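Local coordinates for protein gamma-hexachlorocyclohexane dehydrochlorinase (Sphingomonas paucimobilis, PDB 3A76) that removes hydrogen chloride from the pollutant lindane in two successive steps, giving a tetrachlorocyclohexadiene by way of pentachlorocyclohexene, at residues D59-I64 against F146-A151; I92-N97 against L115-L120; V103-V108 against Y137-G142. One frame throughout, in Å; residues are numbered along the deposited sequence.

Contact 1. Residues D59-I64 against F146-A151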
# COMPACT_ATOMS: atom_id res chain seq x y z
N ASP B 59 17.42 3.31 22.85
CA ASP B 59 18.08 2.02 22.63
C ASP B 59 17.61 1.30 21.36
O ASP B 59 18.12 0.22 21.05
CB ASP B 59 17.87 1.12 23.85
CG ASP B 59 16.41 1.05 24.29
OD1 ASP B 59 15.58 0.47 23.55
OD2 ASP B 59 16.09 1.59 25.38
N ALA B 60 16.65 1.89 20.63
CA ALA B 60 16.16 1.29 19.37
C ALA B 60 17.27 1.21 18.35
O ALA B 60 18.17 2.05 18.35
CB ALA B 60 15.00 2.09 18.82
N GLU B 61 17.22 0.18 17.50
CA GLU B 61 18.31 -0.10 16.55
C GLU B 61 17.83 -0.29 15.11
O GLU B 61 17.11 -1.25 14.79
CB GLU B 61 19.14 -1.31 17.01
CG GLU B 61 19.59 -1.24 18.46
CD GLU B 61 21.02 -1.71 18.66
OE1 GLU B 61 21.53 -2.48 17.82
OE2 GLU B 61 21.63 -1.30 19.69
N TRP B 62 18.27 0.63 14.24
CA TRP B 62 17.86 0.66 12.84
C TRP B 62 18.99 0.15 11.96
O TRP B 62 20.03 0.78 11.83
CB TRP B 62 17.39 2.07 12.45
CG TRP B 62 16.89 2.26 11.01
CD1 TRP B 62 16.47 1.29 10.14
CD2 TRP B 62 16.74 3.51 10.31
NE1 TRP B 62 16.10 1.85 8.95
CE2 TRP B 62 16.25 3.21 9.03
CE3 TRP B 62 16.97 4.85 10.65
CZ2 TRP B 62 15.99 4.21 8.07
CZ3 TRP B 62 16.72 5.84 9.71
CH2 TRP B 62 16.24 5.51 8.43
N THR B 63 18.77 -1.00 11.34
CA THR B 63 19.74 -1.59 10.45
C THR B 63 19.20 -1.61 9.03
O THR B 63 18.02 -1.90 8.79
CB THR B 63 20.09 -3.04 10.88
OG1 THR B 63 20.60 -3.04 12.22
CG2 THR B 63 21.11 -3.65 9.95
N ILE B 64 20.07 -1.26 8.09
CA ILE B 64 19.82 -1.48 6.68
C ILE B 64 20.99 -2.31 6.17
O ILE B 64 22.15 -1.86 6.20
CB ILE B 64 19.66 -0.14 5.91
CG1 ILE B 64 18.41 0.63 6.39
CG2 ILE B 64 19.61 -0.40 4.40
CD1 ILE B 64 18.28 2.10 5.87
N PHE B 146 9.48 2.21 17.73
CA PHE B 146 10.34 1.17 17.21
C PHE B 146 11.35 0.78 18.27
O PHE B 146 11.98 1.65 18.89
CB PHE B 146 11.11 1.65 15.98
CG PHE B 146 10.32 1.63 14.69
CD1 PHE B 146 10.38 0.53 13.85
CD2 PHE B 146 9.58 2.74 14.29
CE1 PHE B 146 9.69 0.52 12.63
CE2 PHE B 146 8.88 2.73 13.07
CZ PHE B 146 8.93 1.61 12.25
N SER B 147 11.50 -0.52 18.48
CA SER B 147 12.60 -1.06 19.26
C SER B 147 13.68 -1.53 18.30
O SER B 147 14.88 -1.49 18.62
CB SER B 147 12.13 -2.23 20.11
OG SER B 147 13.22 -3.13 20.30
N LYS B 148 13.26 -2.00 17.13
CA LYS B 148 14.20 -2.47 16.13
C LYS B 148 13.56 -2.36 14.75
O LYS B 148 12.33 -2.35 14.63
CB LYS B 148 14.61 -3.92 16.41
CG LYS B 148 16.05 -4.27 16.03
CD LYS B 148 16.51 -5.60 16.66
CE LYS B 148 16.86 -5.48 18.16
NZ LYS B 148 18.15 -4.76 18.44
N ARG B 149 14.41 -2.24 13.74
CA ARG B 149 14.02 -2.39 12.35
C ARG B 149 15.18 -2.99 11.61
O ARG B 149 16.29 -2.46 11.67
CB ARG B 149 13.63 -1.05 11.69
CG ARG B 149 13.66 -1.09 10.14
CD ARG B 149 12.70 -0.10 9.46
NE ARG B 149 11.31 -0.54 9.55
CZ ARG B 149 10.26 0.07 8.99
NH1 ARG B 149 9.05 -0.45 9.16
NH2 ARG B 149 10.40 1.18 8.26
N ASN B 150 14.93 -4.10 10.92
CA ASN B 150 15.86 -4.55 9.88
C ASN B 150 15.22 -4.36 8.50
O ASN B 150 14.06 -4.72 8.27
CB ASN B 150 16.32 -6.01 10.11
CG ASN B 150 17.32 -6.49 9.08
OD1 ASN B 150 16.94 -7.00 8.02
ND2 ASN B 150 18.61 -6.34 9.38
N ALA B 151 15.99 -3.77 7.60
CA ALA B 151 15.56 -3.55 6.24
C ALA B 151 16.45 -4.39 5.37
O ALA B 151 17.67 -4.24 5.38
CB ALA B 151 15.68 -2.09 5.87
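F146 O comes within 3.1 Å of A60 CB at the entry to a parallel pairing of strands 60-64 and 148-151, in the mixed, curved sheet of this SnoaL-like fold; the two short axes are 2° apart. The F146 ring, through CE1, lies against one face of the R149 guanidinium. At S147 the chain turns a corner: S147 and K148 both face E136 of the adjacent strand 125-140, a classic beta bulge, while S147 O accepts the amide of E61. K148, folded back at its last two torsions, lays its chain alongside E61. Its NZ stays 4.1 Å from E61 OE1, a loose pairing of opposite charges short of a salt bridge. R149 grips the neighbouring strand twice through its backbone, its N giving to E61 O at 3.1 Å and its O taking the T63 amide at 2.9 Å. Beside the indole of W62 runs the aliphatic part of R149, whose CG stands anti to N (chi1 161°) and approaches the ring obliquely, 3.7 Å from W62 CD1. The chain then bends and carries the guanidinium, its plane 64° from the indole, away to a salt bridge with D135. N150 turns to the same face as T63, whose hydroxyl is bonded to T69. Last, A151 N binds T63 O, and A151 CB rests 3.9 Å from CG1 of I64, a residue that also touches the bound spermidine.

Contact 2. Residues I92-N97 against L115-L120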
# COMPACT_ATOMS: atom_id res chain seq x y z
N ILE B 92 10.60 7.88 -3.00
CA ILE B 92 9.32 7.64 -2.34
C ILE B 92 9.18 6.16 -1.93
O ILE B 92 9.39 5.27 -2.74
CB ILE B 92 8.14 8.14 -3.24
CG1 ILE B 92 6.82 8.13 -2.45
CG2 ILE B 92 8.08 7.41 -4.62
CD1 ILE B 92 6.18 6.89 -2.52
N HIS B 93 8.82 5.94 -0.66
CA HIS B 93 8.56 4.60 -0.10
C HIS B 93 7.06 4.27 -0.05
O HIS B 93 6.29 4.97 0.61
CB HIS B 93 9.07 4.52 1.34
CG HIS B 93 10.56 4.53 1.47
ND1 HIS B 93 11.30 5.69 1.39
CD2 HIS B 93 11.44 3.54 1.71
CE1 HIS B 93 12.58 5.41 1.57
NE2 HIS B 93 12.69 4.10 1.76
N TYR B 94 6.65 3.20 -0.72
CA TYR B 94 5.29 2.68 -0.58
C TYR B 94 5.26 1.44 0.32
O TYR B 94 5.61 0.35 -0.12
CB TYR B 94 4.66 2.34 -1.96
CG TYR B 94 4.59 3.47 -2.96
CD1 TYR B 94 3.58 4.44 -2.88
CD2 TYR B 94 5.49 3.55 -4.02
CE1 TYR B 94 3.50 5.48 -3.79
CE2 TYR B 94 5.41 4.60 -4.95
CZ TYR B 94 4.40 5.55 -4.83
OH TYR B 94 4.30 6.58 -5.75
N GLY B 95 4.84 1.63 1.56
CA GLY B 95 4.72 0.59 2.56
C GLY B 95 3.36 -0.06 2.59
O GLY B 95 2.32 0.61 2.69
N THR B 96 3.39 -1.39 2.50
CA THR B 96 2.21 -2.24 2.42
C THR B 96 2.45 -3.50 3.27
O THR B 96 3.60 -3.76 3.73
CB THR B 96 1.94 -2.73 0.95
OG1 THR B 96 3.01 -3.58 0.55
CG2 THR B 96 1.88 -1.59 -0.05
N ASN B 97 1.38 -4.28 3.46
CA ASN B 97 1.41 -5.64 4.04
C ASN B 97 1.92 -5.75 5.48
O ASN B 97 2.45 -6.79 5.86
CB ASN B 97 2.23 -6.61 3.19
CG ASN B 97 1.79 -6.67 1.75
OD1 ASN B 97 2.59 -7.01 0.88
ND2 ASN B 97 0.52 -6.34 1.49
N LEU B 115 7.92 -0.80 -1.45
CA LEU B 115 8.36 -0.48 -2.80
C LEU B 115 8.89 0.94 -2.78
O LEU B 115 8.15 1.90 -2.43
CB LEU B 115 7.20 -0.65 -3.77
CG LEU B 115 7.35 -0.76 -5.30
CD1 LEU B 115 6.80 0.47 -5.98
CD2 LEU B 115 8.75 -1.16 -5.78
N LEU B 116 10.16 1.08 -3.15
CA LEU B 116 10.84 2.37 -3.22
C LEU B 116 11.18 2.73 -4.66
O LEU B 116 11.86 1.98 -5.36
CB LEU B 116 12.13 2.37 -2.39
CG LEU B 116 13.06 3.61 -2.41
CD1 LEU B 116 13.90 3.71 -1.17
CD2 LEU B 116 14.01 3.62 -3.63
N LEU B 117 10.73 3.92 -5.07
CA LEU B 117 11.15 4.55 -6.33
C LEU B 117 11.92 5.82 -6.01
O LEU B 117 11.47 6.63 -5.19
CB LEU B 117 9.93 4.90 -7.17
CG LEU B 117 8.92 3.80 -7.45
CD1 LEU B 117 7.70 4.37 -8.16
CD2 LEU B 117 9.59 2.71 -8.26
N GLY B 118 13.06 6.02 -6.66
CA GLY B 118 13.86 7.21 -6.41
C GLY B 118 14.84 7.57 -7.50
O GLY B 118 15.03 6.82 -8.45
N ASN B 119 15.45 8.75 -7.38
CA ASN B 119 16.56 9.12 -8.25
C ASN B 119 17.84 9.22 -7.44
O ASN B 119 17.92 10.03 -6.51
CB ASN B 119 16.31 10.45 -8.98
CG ASN B 119 15.43 10.29 -10.20
OD1 ASN B 119 15.69 9.46 -11.05
ND2 ASN B 119 14.40 11.12 -10.29
N LEU B 120 18.83 8.41 -7.79
CA LEU B 120 20.14 8.47 -7.14
C LEU B 120 20.91 9.70 -7.60
O LEU B 120 20.99 9.96 -8.79
CB LEU B 120 20.95 7.22 -7.47
CG LEU B 120 20.45 5.89 -6.92
CD1 LEU B 120 21.23 4.76 -7.56
CD2 LEU B 120 20.51 5.85 -5.39
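Four backbone hydrogen bonds tie I92 and Y94 to L117 and L115, two for each antiparallel pair. Y94 N reaches L115 O at 2.6 Å and I92 N reaches L117 O at 2.7 Å. Between them H93 and L116 form a non-hydrogen-bonded pair, and L116 CA leans on I92 O in a CA-H...O contact.

On the H93/L116 side of the sheet, L116 CD1 lies over the imidazole, 3.2 Å from H93 NE2, a nitrogen with no polar partner in the model. ND1 of H93, the inferred proton acceptor, hydrogen-bonds D45, the other inferred active-site residue, consistent with an Asp-His pair. On the I92/Y94/L115/L117 side, L117 CD1 meets the Y94 ring edge, 3.9 Å from CE2, and the L115 side chain passes obliquely, its CD1 near CD2 of Y94. I92 CG2 packs on L117 CB; CG1 stands anti to the backbone N (chi1 -170°), and the second torsion turns CD1 over the centre of the Y94 ring.

The pair belongs to the hairpin of strands 88-102 and 107-120. H93 faces L41 and V44 of helix 22-45, whereas Y94 OH hydrogen-bonds V114 O of the second subunit, placing its side of the sheet at the trimer interface; strand 125-140 flanks 107-120 on its other edge.

Contact 3. Residues V103-V108 against Y137-G142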
# COMPACT_ATOMS: atom_id res chain seq x y z
N VAL B 103 3.61 -10.31 20.82
CA VAL B 103 4.34 -11.19 21.73
C VAL B 103 3.74 -11.02 23.12
O VAL B 103 3.34 -12.00 23.76
CB VAL B 103 5.86 -10.89 21.72
CG1 VAL B 103 6.56 -11.54 22.92
CG2 VAL B 103 6.48 -11.38 20.43
N SER B 104 3.64 -9.77 23.56
CA SER B 104 2.94 -9.43 24.78
C SER B 104 2.21 -8.10 24.55
O SER B 104 2.36 -7.49 23.48
CB SER B 104 3.92 -9.32 25.94
OG SER B 104 4.89 -8.30 25.73
N ALA B 105 1.43 -7.66 25.54
CA ALA B 105 0.67 -6.41 25.42
C ALA B 105 1.52 -5.19 25.03
O ALA B 105 0.99 -4.20 24.50
CB ALA B 105 -0.11 -6.14 26.70
N ASP B 106 2.82 -5.25 25.29
CA ASP B 106 3.71 -4.11 25.07
C ASP B 106 4.85 -4.48 24.13
O ASP B 106 5.79 -3.70 23.96
CB ASP B 106 4.28 -3.58 26.40
CG ASP B 106 3.21 -3.08 27.36
OD1 ASP B 106 2.01 -3.06 26.99
OD2 ASP B 106 3.55 -2.69 28.50
N LYS B 107 4.79 -5.66 23.54
CA LYS B 107 5.83 -6.09 22.61
C LYS B 107 5.24 -6.72 21.36
O LYS B 107 4.42 -7.64 21.45
CB LYS B 107 6.81 -7.05 23.29
CG LYS B 107 7.80 -6.36 24.21
CD LYS B 107 8.82 -7.33 24.79
CE LYS B 107 10.05 -6.55 25.27
NZ LYS B 107 10.90 -7.36 26.20
N VAL B 108 5.62 -6.21 20.18
CA VAL B 108 5.15 -6.79 18.93
C VAL B 108 6.26 -6.96 17.91
O VAL B 108 7.16 -6.12 17.79
CB VAL B 108 3.92 -6.03 18.29
CG1 VAL B 108 2.96 -5.51 19.35
CG2 VAL B 108 4.37 -4.91 17.39
N TYR B 137 8.44 -3.55 17.95
CA TYR B 137 7.87 -2.34 18.57
C TYR B 137 7.73 -2.53 20.08
O TYR B 137 7.45 -3.63 20.57
CB TYR B 137 6.50 -1.99 17.96
CG TYR B 137 6.51 -1.86 16.46
CD1 TYR B 137 6.24 -2.97 15.64
CD2 TYR B 137 6.81 -0.65 15.85
CE1 TYR B 137 6.26 -2.85 14.24
CE2 TYR B 137 6.83 -0.52 14.47
CZ TYR B 137 6.55 -1.62 13.66
OH TYR B 137 6.58 -1.48 12.29
N GLU B 138 7.92 -1.45 20.82
CA GLU B 138 7.90 -1.52 22.27
C GLU B 138 7.07 -0.40 22.86
O GLU B 138 7.23 0.77 22.48
CB GLU B 138 9.33 -1.45 22.81
CG GLU B 138 9.48 -1.66 24.30
CD GLU B 138 10.92 -1.88 24.69
OE1 GLU B 138 11.55 -2.83 24.16
OE2 GLU B 138 11.44 -1.09 25.50
N ARG B 139 6.18 -0.77 23.78
CA ARG B 139 5.34 0.20 24.48
C ARG B 139 5.91 0.49 25.87
O ARG B 139 6.01 -0.40 26.72
CB ARG B 139 3.92 -0.34 24.58
CG ARG B 139 2.88 0.70 24.93
CD ARG B 139 1.89 0.06 25.86
NE ARG B 139 0.50 0.29 25.50
CZ ARG B 139 -0.38 -0.69 25.27
NH1 ARG B 139 -0.01 -1.97 25.35
NH2 ARG B 139 -1.63 -0.39 24.96
N ARG B 140 6.29 1.75 26.09
CA ARG B 140 6.76 2.21 27.39
C ARG B 140 5.90 3.37 27.84
O ARG B 140 5.98 4.46 27.26
CB ARG B 140 8.22 2.66 27.33
CG ARG B 140 9.20 1.64 26.80
CD ARG B 140 10.57 2.26 26.68
NE ARG B 140 11.49 1.41 25.93
CZ ARG B 140 12.77 1.71 25.67
NH1 ARG B 140 13.31 2.84 26.11
NH2 ARG B 140 13.50 0.87 24.97
N ASP B 141 5.09 3.15 28.87
CA ASP B 141 4.30 4.21 29.52
C ASP B 141 3.19 4.75 28.62
O ASP B 141 2.94 5.97 28.58
CB ASP B 141 5.21 5.35 30.02
CG ASP B 141 6.00 4.96 31.26
OD1 ASP B 141 5.40 4.83 32.35
OD2 ASP B 141 7.24 4.80 31.14
N GLY B 142 2.55 3.84 27.90
CA GLY B 142 1.46 4.18 26.97
C GLY B 142 1.89 4.66 25.59
O GLY B 142 1.04 4.94 24.76
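D106 OD1 takes the NH1 of R139 at 2.8 Å in a salt bridge that is also a hydrogen bond. NH1 arrives on the anti side of the carboxylate, 28° out of its plane. The carboxylate and guanidinium planes stand 68° apart, so a single nitrogen makes the bond and the two groups do not pair flat. A bend at chi2 (-141°) brings R139 CD to 3.3 Å from D106 OD1, and a second bend at chi3 swings the guanidinium round until NH1 meets that oxygen. A105 O also lies close to NH1, at the guanidinium edge, but at an angle too poor for a hydrogen bond. The other terminal nitrogen, NH2, forms a salt bridge with D25 of helix 22-45. Replacing R139 by an alanine would remove the group that pairs with both acids and is likely to leave D106 and D25 without their shared cationic partner.

Backbone bonds pair the open end of the hairpin of strands 107-120 and 125-140. R139 N binds D106 O at 3.0 Å, and V108 and Y137 exchange two bonds, Y137 N meeting V108 O at 2.9 Å. D106 itself sits in the type I turn from S104 to K107. On the buried face V108 CG2 presses on the Y137 ring at its edge, 3.2 Å from CD1. On the opposite face K107 runs alongside E138, but the lysine ammonium does not reach the carboxylate, whose OE2 pairs with R140 NE instead.

Charged groups gather round the turn, while V108 and Y137 pack against I33 of helix 22-45 and W144; R139 probably helps fasten the turn to the helix through its two acid partners.

In the fold
All three contacts belong to one sheet, and the loop closed by contact 1 encloses the other two along the chain. Contacts 1 and 3 touch, their centres 15 Å apart: D59 OD1 meets R140 NH2 at 2.5 Å in a salt bridge, and F146 CE1 lies 3.6 Å from Y137 CE2. Contact 2 lies across the chain's centre from both, about 7 Å from contact 1 and 9 Å from contact 3 between nearest atoms, though it shares strand 107-120 with contact 3. It carries H93, the inferred proton acceptor, whose side chain is about 7 Å from that of R149. I64 and H93 both line the spermidine site, whereas contact 3 lies away from it.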